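Local coordinates for protein C-glycoside 3-oxidase (Microbacterium trichothecenolyticum, PDB 7DVE) that oxidises the C3 hydroxyl of the sugar in C-glycosides such as isoorientin and mangiferin, using bound FAD and passing the electrons to oxygen to give hydrogen peroxide, at residues A265-V270 with D506-D511; Q279-S284 with P471-A476; D297-V302 with A410-A415; M451-D456 with C461-E466. One frame throughout, in Å; residues are numbered along the deposited sequence.

How the contacts relate
Following the chain from its N terminus, contact 1 opens first, on strand 267-270, and closes last, on the C-terminal helix 490-510, so the other three lie inside its loop. Contact 2 comes next within it, joining helix 276-283, which follows that strand, to strand 473-475 at the edge of the same parallel sheet. Inside contact 2 lie contact 3, where strand 300-307 meets helix 406-424, and then contact 4, a short loop-to-loop closure between 451-456 and 461-466; these two are in series. Contacts 1, 2 and 4 cluster, strand 473-475 bonding both to strand 267-270 and to the loop 461-466. Contact 3 lies apart, its centre about 41 Å from that of contact 1.

Contact 1 (A265-V270 with D506-D511); sequences ARFVVV and DEITAD
F267 stands on an extended backbone (phi/psi -133°/135°) on strand 267-270, while E507 and I508 sit in the last turns of helix 490-510. The helix end is bonded internally, A510 N giving to D506 O at 2.9 Å. T509 OG1 adds a second bond to that same oxygen, at 3.0 Å and from the same face of the carbonyl plane. Between strand and helix the touching is done by side chains, and it centres on one ring. F267 sends its CB toward the helix, and with CG anti to the carbonyl carbon (chi1 -61°) the far end of the phenyl arrives against two consecutive helix residues. CZ lies 3.7 Å from E507 CB, and CE1 lies 3.8 Å from I508 CG1. Both approaches are oblique to the ring. The part of E507 that touches is aliphatic: this exposed residue bends at chi2 and takes its carboxylate away from the strand. On I508 it is the CG1 branch that leans in. The ring also packs on I504 of the helix and on V12 of strand 12-15. F267 and V269 face helix 490-510, whereas V270 packs against helix 276-283. Helices on both sides of a parallel sheet make the layered, Rossmann-like FAD-binding domain of GMC oxidoreductases, and this contact is the outer end of one such layer.

Contact 2 (Q279-S284 with P471-A476); sequences QLLWAS and PGLFVA
One residue before L281, which makes the contact with L473, the carbonyl oxygen L280 O is gripped twice by S284. The hydroxyl S284 OG gives to it at 2.7 Å, tilted 34° from the carbonyl plane, and S284 N reaches it at 3.0 Å from the opposite face. Together the two bonds close the last turn of helix 276-283, and S284 OG also bonds to V240 N, which ties the helix end to strand 235-243. Across the contact itself the meeting is purely aliphatic. L281 points its CB toward strand 473-475, and L473 points back, so the two leucines come tip to tip. L281 CD2 lies 3.9 Å from L473 CD2, and L281 CD1 is almost as near, at 4.0 Å from the same methyl. A single methyl of L473 therefore rests against both ends of the L281 fork. L473 gets there with CG anti to its backbone nitrogen (chi1 170°), the branch held out from the strand. V475, two residues on and on the same side, adds a looser touch where its CG1 lies 4.2 Å from L281 CD1. With CA atoms of L281 and L473 9.7 Å apart, helix and edge strand are spaced by side chains alone. Since all three touching residues are buried and none has a polar side chain, what joins these layers is hydrophobic packing, while the polar bonds act within the helix and at its end.

Contact 3 (D297-V302 with A410-A415); sequences DQAQIV and ATIDRA
I301 and A415 make the tight part of this contact: I301 CD1 lies only 3.5 Å from A415 CB, methyl against methyl. The branch is carried there by CG1 standing anti to the carbonyl carbon, with chi2 at 96°, well away from a staggered value, which suggests a somewhat strained chain end. A299 CB points toward the helix and meets the end of I412, whose CD1 lies 3.7 Å away and CG1 4.0 Å. Between these two pairs the packing is slack, since I301 CD1 comes no nearer than 4.4 Å to I412 CG2. Small residue faces large twice over, A299 against I412 and A415 against I301, so strand and helix approach with CA atoms 7.1 Å apart at I301 and A415. The loose side is the outer face of helix 406-424, where A410, D413 and R414 are exposed and D413 turns its CB away from the strand. Residues of segment 297-302 just before the strand are tied into the active-site side: Q298 OE1 bonds to ND1 of H444, the inferred proton acceptor, and D297 is bonded to S442 and G440. The strand thus leads out from beside the active site into an antiparallel sheet, with the helix laid across it and A415 also touching C373 of strand 366-373. A helix backing such a sheet is consistent with the substrate-binding domain of GMC oxidoreductases.

Contact 4 (M451-D456 with C461-E466); sequences MGLADD and CSPDSE
A loop doubled back on itself, closed by a single beta bridge between M451 and C461 and followed by a type I beta turn from S462 to S465, frames this contact. G452 N gives to C461 O at 2.8 Å, the donor nearly in line with the C=O bond. The same oxygen also receives a CA-H...O contact from M451 CA at 3.2 Å, so it is held by two neighbouring residues. Beside it, C461 SG packs against M451 CB at 3.6 Å. M451 then runs over the turn. Its CG lies between the backbone nitrogen and the carbonyl carbon (chi1 75°), and a bend at chi3 brings the terminal CE to 3.3 Å from P463 O, with SD alongside P463 CA. The proline ring meets the other arm of the loop: P463 CD lies 3.2 Å from G452 O, and L453 CD2 touches CG more loosely, at 4.2 Å, crossing at about a right angle. S465 N gives to S462 O at 2.7 Å, while S462 OG takes weak bonds from D464 N in the turn and from E466 N just after it. Around the loop, M451 packs on L496 of helix 490-510 and, with L453 and P463, on F143 of helix 142-145. D464 forms a salt bridge with R499 of the long helix, and S465 bonds through its backbone to V475, on the edge strand of the parallel sheet.

Contact 1 (A265-V270 with D506-D511)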
# COMPACT_ATOMS: atom_id res chain seq x y z
N ALA A 265 21.47 16.76 1.25
CA ALA A 265 21.34 15.47 1.92
C ALA A 265 22.28 14.47 1.27
O ALA A 265 22.36 14.39 0.04
CB ALA A 265 19.90 14.96 1.86
N ARG A 266 22.98 13.68 2.11
CA ARG A 266 23.79 12.57 1.61
C ARG A 266 22.95 11.36 1.23
O ARG A 266 23.42 10.49 0.49
CB ARG A 266 24.85 12.17 2.64
N PHE A 267 21.71 11.28 1.72
CA PHE A 267 20.80 10.19 1.39
C PHE A 267 19.45 10.77 1.03
O PHE A 267 18.95 11.69 1.69
CB PHE A 267 20.66 9.21 2.56
CG PHE A 267 21.95 8.55 2.95
CD1 PHE A 267 22.79 9.14 3.88
CD2 PHE A 267 22.34 7.36 2.37
CE1 PHE A 267 23.99 8.54 4.23
CE2 PHE A 267 23.54 6.75 2.71
CZ PHE A 267 24.36 7.34 3.64
N VAL A 268 18.86 10.25 -0.05
CA VAL A 268 17.52 10.63 -0.47
C VAL A 268 16.72 9.35 -0.67
O VAL A 268 17.13 8.47 -1.43
CB VAL A 268 17.52 11.47 -1.76
CG1 VAL A 268 16.08 11.78 -2.20
CG2 VAL A 268 18.29 12.75 -1.52
N VAL A 269 15.61 9.24 0.04
CA VAL A 269 14.72 8.09 -0.07
C VAL A 269 13.43 8.63 -0.66
O VAL A 269 12.83 9.56 -0.11
CB VAL A 269 14.49 7.41 1.29
CG1 VAL A 269 13.65 6.12 1.14
CG2 VAL A 269 15.82 7.12 1.99
N VAL A 270 13.04 8.09 -1.81
CA VAL A 270 11.79 8.48 -2.46
C VAL A 270 10.80 7.35 -2.23
O VAL A 270 10.98 6.24 -2.74
CB VAL A 270 11.96 8.80 -3.95
CG1 VAL A 270 10.64 9.25 -4.53
CG2 VAL A 270 13.00 9.89 -4.16
N ASP A 506 23.89 1.39 8.32
CA ASP A 506 25.25 0.86 8.17
C ASP A 506 26.17 1.93 7.59
O ASP A 506 27.26 2.18 8.10
CB ASP A 506 25.25 -0.37 7.25
CG ASP A 506 24.64 -1.58 7.91
OD1 ASP A 506 25.14 -1.97 8.97
OD2 ASP A 506 23.67 -2.16 7.38
N GLU A 507 25.72 2.58 6.52
CA GLU A 507 26.53 3.59 5.85
C GLU A 507 26.81 4.78 6.77
O GLU A 507 27.93 5.30 6.80
CB GLU A 507 25.83 4.06 4.57
CG GLU A 507 25.93 3.15 3.33
CD GLU A 507 27.35 2.68 2.99
OE1 GLU A 507 28.34 3.13 3.62
OE2 GLU A 507 27.49 1.87 2.04
N ILE A 508 25.81 5.20 7.55
CA ILE A 508 25.99 6.36 8.42
C ILE A 508 26.97 6.04 9.53
O ILE A 508 27.91 6.80 9.79
CB ILE A 508 24.65 6.85 8.99
CG1 ILE A 508 23.76 7.41 7.88
CG2 ILE A 508 24.92 7.89 10.07
CD1 ILE A 508 22.51 8.08 8.40
N THR A 509 26.74 4.93 10.24
CA THR A 509 27.66 4.54 11.31
C THR A 509 29.07 4.33 10.77
O THR A 509 30.05 4.67 11.45
CB THR A 509 27.16 3.28 12.01
OG1 THR A 509 27.26 2.16 11.12
CG2 THR A 509 25.71 3.46 12.46
N ALA A 510 29.20 3.81 9.55
CA ALA A 510 30.52 3.68 8.94
C ALA A 510 31.11 5.04 8.57
O ALA A 510 32.34 5.16 8.50
CB ALA A 510 30.45 2.79 7.70
N ASP A 511 30.27 6.06 8.35
CA ASP A 511 30.77 7.38 7.98
C ASP A 511 31.66 8.01 9.04
O ASP A 511 32.27 9.05 8.77
CB ASP A 511 29.61 8.32 7.67

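Contact 2 (Q279-S284 with P471-A476)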
# COMPACT_ATOMS: atom_id res chain seq x y z
N GLN A 279 7.75 9.34 -11.31
CA GLN A 279 7.54 10.73 -11.73
C GLN A 279 8.66 11.64 -11.25
O GLN A 279 9.26 12.38 -12.05
CB GLN A 279 6.19 11.24 -11.21
CG GLN A 279 5.76 12.58 -11.78
CD GLN A 279 4.46 13.06 -11.18
OE1 GLN A 279 4.21 12.90 -9.97
NE2 GLN A 279 3.60 13.62 -12.02
N LEU A 280 8.95 11.60 -9.94
CA LEU A 280 9.98 12.47 -9.39
C LEU A 280 11.35 12.15 -9.98
O LEU A 280 12.12 13.06 -10.31
CB LEU A 280 10.01 12.35 -7.86
CG LEU A 280 11.18 13.00 -7.14
CD1 LEU A 280 11.25 14.49 -7.47
CD2 LEU A 280 11.06 12.77 -5.63
N LEU A 281 11.66 10.86 -10.15
CA LEU A 281 12.96 10.50 -10.72
C LEU A 281 13.08 10.98 -12.16
O LEU A 281 14.12 11.50 -12.56
CB LEU A 281 13.20 8.98 -10.63
CG LEU A 281 13.27 8.23 -9.27
CD1 LEU A 281 14.22 7.03 -9.32
CD2 LEU A 281 13.62 9.14 -8.11
N TRP A 282 12.01 10.84 -12.95
CA TRP A 282 12.02 11.35 -14.33
C TRP A 282 12.22 12.86 -14.36
O TRP A 282 13.07 13.37 -15.09
CB TRP A 282 10.72 10.96 -15.05
CG TRP A 282 10.58 11.55 -16.43
CD1 TRP A 282 10.04 12.76 -16.76
CD2 TRP A 282 10.95 10.93 -17.67
NE1 TRP A 282 10.09 12.95 -18.12
CE2 TRP A 282 10.64 11.84 -18.70
CE3 TRP A 282 11.53 9.70 -18.00
CZ2 TRP A 282 10.88 11.55 -20.04
CZ3 TRP A 282 11.78 9.42 -19.34
CH2 TRP A 282 11.46 10.34 -20.34
N ALA A 283 11.45 13.58 -13.54
CA ALA A 283 11.62 15.03 -13.45
C ALA A 283 13.03 15.42 -13.04
O ALA A 283 13.50 16.50 -13.42
CB ALA A 283 10.61 15.61 -12.45
N SER A 284 13.73 14.58 -12.28
CA SER A 284 15.09 14.92 -11.85
C SER A 284 16.17 14.44 -12.82
O SER A 284 17.36 14.59 -12.52
CB SER A 284 15.36 14.33 -10.46
OG SER A 284 14.24 14.51 -9.61
N PRO A 471 23.99 6.52 -6.77
CA PRO A 471 24.27 6.09 -5.40
C PRO A 471 23.76 7.11 -4.40
O PRO A 471 23.78 8.31 -4.65
CB PRO A 471 25.80 5.96 -5.35
CG PRO A 471 26.31 6.31 -6.70
CD PRO A 471 25.20 6.76 -7.57
N GLY A 472 23.27 6.61 -3.26
CA GLY A 472 22.65 7.45 -2.27
C GLY A 472 21.19 7.76 -2.53
O GLY A 472 20.52 8.28 -1.63
N LEU A 473 20.68 7.50 -3.72
CA LEU A 473 19.25 7.61 -3.96
C LEU A 473 18.61 6.25 -3.71
O LEU A 473 19.09 5.23 -4.19
CB LEU A 473 18.96 8.08 -5.39
CG LEU A 473 17.51 8.01 -5.85
CD1 LEU A 473 16.62 8.88 -4.96
CD2 LEU A 473 17.39 8.41 -7.32
N PHE A 474 17.52 6.25 -2.94
CA PHE A 474 16.82 5.04 -2.56
C PHE A 474 15.36 5.15 -2.95
O PHE A 474 14.80 6.25 -3.01
CB PHE A 474 16.93 4.76 -1.04
CG PHE A 474 18.34 4.43 -0.59
CD1 PHE A 474 19.26 5.44 -0.38
CD2 PHE A 474 18.73 3.11 -0.40
CE1 PHE A 474 20.56 5.15 0.02
CE2 PHE A 474 20.02 2.81 -0.01
CZ PHE A 474 20.94 3.83 0.20
N VAL A 475 14.73 4.01 -3.20
CA VAL A 475 13.31 3.97 -3.52
C VAL A 475 12.63 3.01 -2.55
O VAL A 475 13.27 2.14 -1.95
CB VAL A 475 13.05 3.56 -4.99
CG1 VAL A 475 13.48 4.70 -5.92
CG2 VAL A 475 13.81 2.28 -5.33
N ALA A 476 11.33 3.18 -2.38
CA ALA A 476 10.61 2.47 -1.33
C ALA A 476 9.14 2.40 -1.69
O ALA A 476 8.57 3.39 -2.15
CB ALA A 476 10.77 3.17 0.02

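Contact 3 (D297-V302 with A410-A415)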
# COMPACT_ATOMS: atom_id res chain seq x y z
N ASP A 297 -0.79 -3.97 -11.82
CA ASP A 297 -1.94 -3.92 -10.93
C ASP A 297 -2.45 -5.35 -10.73
O ASP A 297 -2.13 -6.25 -11.50
CB ASP A 297 -3.00 -2.98 -11.53
CG ASP A 297 -4.36 -3.07 -10.86
OD1 ASP A 297 -4.50 -2.57 -9.72
OD2 ASP A 297 -5.32 -3.55 -11.51
N GLN A 298 -3.22 -5.56 -9.66
CA GLN A 298 -3.80 -6.87 -9.35
C GLN A 298 -5.29 -6.84 -9.68
O GLN A 298 -6.09 -6.27 -8.92
CB GLN A 298 -3.57 -7.24 -7.88
CG GLN A 298 -2.11 -7.48 -7.45
CD GLN A 298 -1.98 -7.54 -5.91
OE1 GLN A 298 -2.97 -7.33 -5.21
NE2 GLN A 298 -0.78 -7.82 -5.40
N ALA A 299 -5.67 -7.44 -10.81
CA ALA A 299 -7.09 -7.52 -11.16
C ALA A 299 -7.89 -8.08 -9.99
O ALA A 299 -7.49 -9.07 -9.36
CB ALA A 299 -7.27 -8.39 -12.41
N GLN A 300 -9.01 -7.42 -9.67
CA GLN A 300 -9.76 -7.69 -8.45
C GLN A 300 -11.17 -8.13 -8.80
O GLN A 300 -11.86 -7.47 -9.60
CB GLN A 300 -9.80 -6.44 -7.56
CG GLN A 300 -10.64 -6.60 -6.29
CD GLN A 300 -10.63 -5.37 -5.39
OE1 GLN A 300 -10.36 -4.24 -5.82
NE2 GLN A 300 -10.93 -5.59 -4.13
N ILE A 301 -11.59 -9.25 -8.23
CA ILE A 301 -12.92 -9.82 -8.43
C ILE A 301 -13.61 -9.83 -7.08
O ILE A 301 -13.02 -10.28 -6.09
CB ILE A 301 -12.86 -11.25 -9.02
CG1 ILE A 301 -12.17 -11.26 -10.40
CG2 ILE A 301 -14.27 -11.83 -9.17
CD1 ILE A 301 -10.68 -11.60 -10.40
N VAL A 302 -14.84 -9.34 -7.02
CA VAL A 302 -15.54 -9.16 -5.75
C VAL A 302 -16.88 -9.89 -5.81
O VAL A 302 -17.46 -10.12 -6.88
CB VAL A 302 -15.78 -7.67 -5.40
CG1 VAL A 302 -14.45 -6.94 -5.20
CG2 VAL A 302 -16.65 -6.99 -6.47
N ALA A 410 -7.24 -15.63 -18.86
CA ALA A 410 -7.40 -16.99 -18.36
C ALA A 410 -7.37 -17.04 -16.83
O ALA A 410 -8.22 -17.69 -16.19
CB ALA A 410 -6.30 -17.89 -18.96
N THR A 411 -6.41 -16.34 -16.20
CA THR A 411 -6.36 -16.40 -14.74
C THR A 411 -7.52 -15.64 -14.10
O THR A 411 -8.00 -16.04 -13.02
CB THR A 411 -5.02 -15.87 -14.19
OG1 THR A 411 -4.91 -16.22 -12.81
CG2 THR A 411 -4.94 -14.36 -14.26
N ILE A 412 -8.01 -14.58 -14.74
CA ILE A 412 -9.17 -13.87 -14.23
C ILE A 412 -10.42 -14.76 -14.28
O ILE A 412 -11.22 -14.79 -13.33
CB ILE A 412 -9.36 -12.56 -15.02
CG1 ILE A 412 -8.24 -11.57 -14.65
CG2 ILE A 412 -10.75 -11.96 -14.81
CD1 ILE A 412 -8.25 -10.30 -15.46
N ASP A 413 -10.60 -15.51 -15.37
CA ASP A 413 -11.72 -16.44 -15.45
C ASP A 413 -11.66 -17.49 -14.34
O ASP A 413 -12.67 -17.81 -13.70
CB ASP A 413 -11.75 -17.09 -16.83
CG ASP A 413 -12.22 -16.12 -17.92
OD1 ASP A 413 -12.65 -14.99 -17.58
OD2 ASP A 413 -12.16 -16.46 -19.12
N ARG A 414 -10.46 -18.03 -14.10
CA ARG A 414 -10.27 -18.91 -12.95
C ARG A 414 -10.72 -18.23 -11.66
O ARG A 414 -11.48 -18.80 -10.87
CB ARG A 414 -8.81 -19.36 -12.86
CG ARG A 414 -8.39 -20.37 -13.92
CD ARG A 414 -6.97 -20.93 -13.69
NE ARG A 414 -6.88 -21.77 -12.50
CZ ARG A 414 -5.74 -22.18 -11.95
NH1 ARG A 414 -4.57 -21.81 -12.43
NH2 ARG A 414 -5.79 -22.97 -10.88
N ALA A 415 -10.24 -17.01 -11.42
CA ALA A 415 -10.60 -16.33 -10.18
C ALA A 415 -12.11 -16.17 -10.04
O ALA A 415 -12.66 -16.30 -8.94
CB ALA A 415 -9.89 -14.97 -10.12

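Contact 4 (M451-D456 with C461-E466)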
# COMPACT_ATOMS: atom_id res chain seq x y z
N MET A 451 13.46 -3.93 -7.64
CA MET A 451 14.80 -4.32 -7.23
C MET A 451 15.24 -5.54 -8.02
O MET A 451 14.43 -6.38 -8.42
CB MET A 451 14.82 -4.61 -5.72
CG MET A 451 14.19 -5.93 -5.31
SD MET A 451 14.66 -6.44 -3.63
CE MET A 451 14.90 -4.85 -2.82
N GLY A 452 16.56 -5.63 -8.27
CA GLY A 452 17.12 -6.78 -8.93
C GLY A 452 18.50 -7.08 -8.38
O GLY A 452 19.07 -6.30 -7.60
N LEU A 453 19.05 -8.22 -8.79
CA LEU A 453 20.33 -8.62 -8.23
C LEU A 453 21.49 -7.85 -8.87
O LEU A 453 22.53 -7.67 -8.23
CB LEU A 453 20.54 -10.12 -8.41
CG LEU A 453 20.59 -10.97 -7.15
CD1 LEU A 453 21.00 -12.40 -7.52
CD2 LEU A 453 21.54 -10.35 -6.14
N ALA A 454 21.32 -7.39 -10.11
CA ALA A 454 22.40 -6.79 -10.88
C ALA A 454 21.87 -5.62 -11.70
O ALA A 454 20.69 -5.54 -12.01
CB ALA A 454 23.05 -7.80 -11.82
N ASP A 455 22.77 -4.70 -12.04
CA ASP A 455 22.45 -3.57 -12.92
C ASP A 455 22.46 -4.06 -14.37
O ASP A 455 23.38 -3.79 -15.15
CB ASP A 455 23.46 -2.43 -12.71
CG ASP A 455 23.22 -1.25 -13.66
OD1 ASP A 455 22.23 -1.26 -14.41
OD2 ASP A 455 24.02 -0.29 -13.64
N ASP A 456 21.41 -4.78 -14.75
CA ASP A 456 21.37 -5.35 -16.09
C ASP A 456 20.28 -4.74 -16.99
O ASP A 456 19.96 -5.31 -18.04
CB ASP A 456 21.20 -6.87 -16.00
CG ASP A 456 19.87 -7.27 -15.38
OD1 ASP A 456 19.07 -6.39 -14.99
OD2 ASP A 456 19.63 -8.49 -15.28
N CYS A 461 16.64 -0.75 -8.93
CA CYS A 461 17.44 -0.63 -7.72
C CYS A 461 18.02 -1.98 -7.32
O CYS A 461 17.63 -3.03 -7.82
CB CYS A 461 16.63 -0.02 -6.56
SG CYS A 461 15.20 -1.00 -6.07
N SER A 462 18.97 -1.91 -6.39
CA SER A 462 19.65 -3.07 -5.84
C SER A 462 18.81 -3.70 -4.74
O SER A 462 17.79 -3.14 -4.32
CB SER A 462 21.01 -2.62 -5.30
OG SER A 462 20.79 -1.91 -4.10
N PRO A 463 19.20 -4.88 -4.24
CA PRO A 463 18.45 -5.46 -3.12
C PRO A 463 18.46 -4.57 -1.89
O PRO A 463 17.61 -4.75 -1.00
CB PRO A 463 19.16 -6.80 -2.87
CG PRO A 463 19.81 -7.11 -4.19
CD PRO A 463 20.28 -5.78 -4.67
N ASP A 464 19.37 -3.61 -1.82
CA ASP A 464 19.29 -2.63 -0.75
C ASP A 464 18.46 -1.41 -1.15
O ASP A 464 18.57 -0.36 -0.50
CB ASP A 464 20.68 -2.21 -0.33
CG ASP A 464 21.35 -3.29 0.51
OD1 ASP A 464 21.25 -3.23 1.76
OD2 ASP A 464 22.03 -4.16 -0.07
N SER A 465 17.67 -1.51 -2.23
CA SER A 465 16.77 -0.48 -2.72
C SER A 465 17.49 0.76 -3.24
O SER A 465 16.85 1.81 -3.42
CB SER A 465 15.76 -0.07 -1.64
OG SER A 465 14.94 -1.17 -1.29
N GLU A 466 18.79 0.68 -3.48
CA GLU A 466 19.55 1.81 -4.01
C GLU A 466 19.54 1.77 -5.53
O GLU A 466 19.84 0.73 -6.12
CB GLU A 466 20.97 1.77 -3.48
CG GLU A 466 21.74 3.05 -3.61
CD GLU A 466 23.13 2.94 -2.99
OE1 GLU A 466 23.50 1.82 -2.56
OE2 GLU A 466 23.84 3.97 -2.95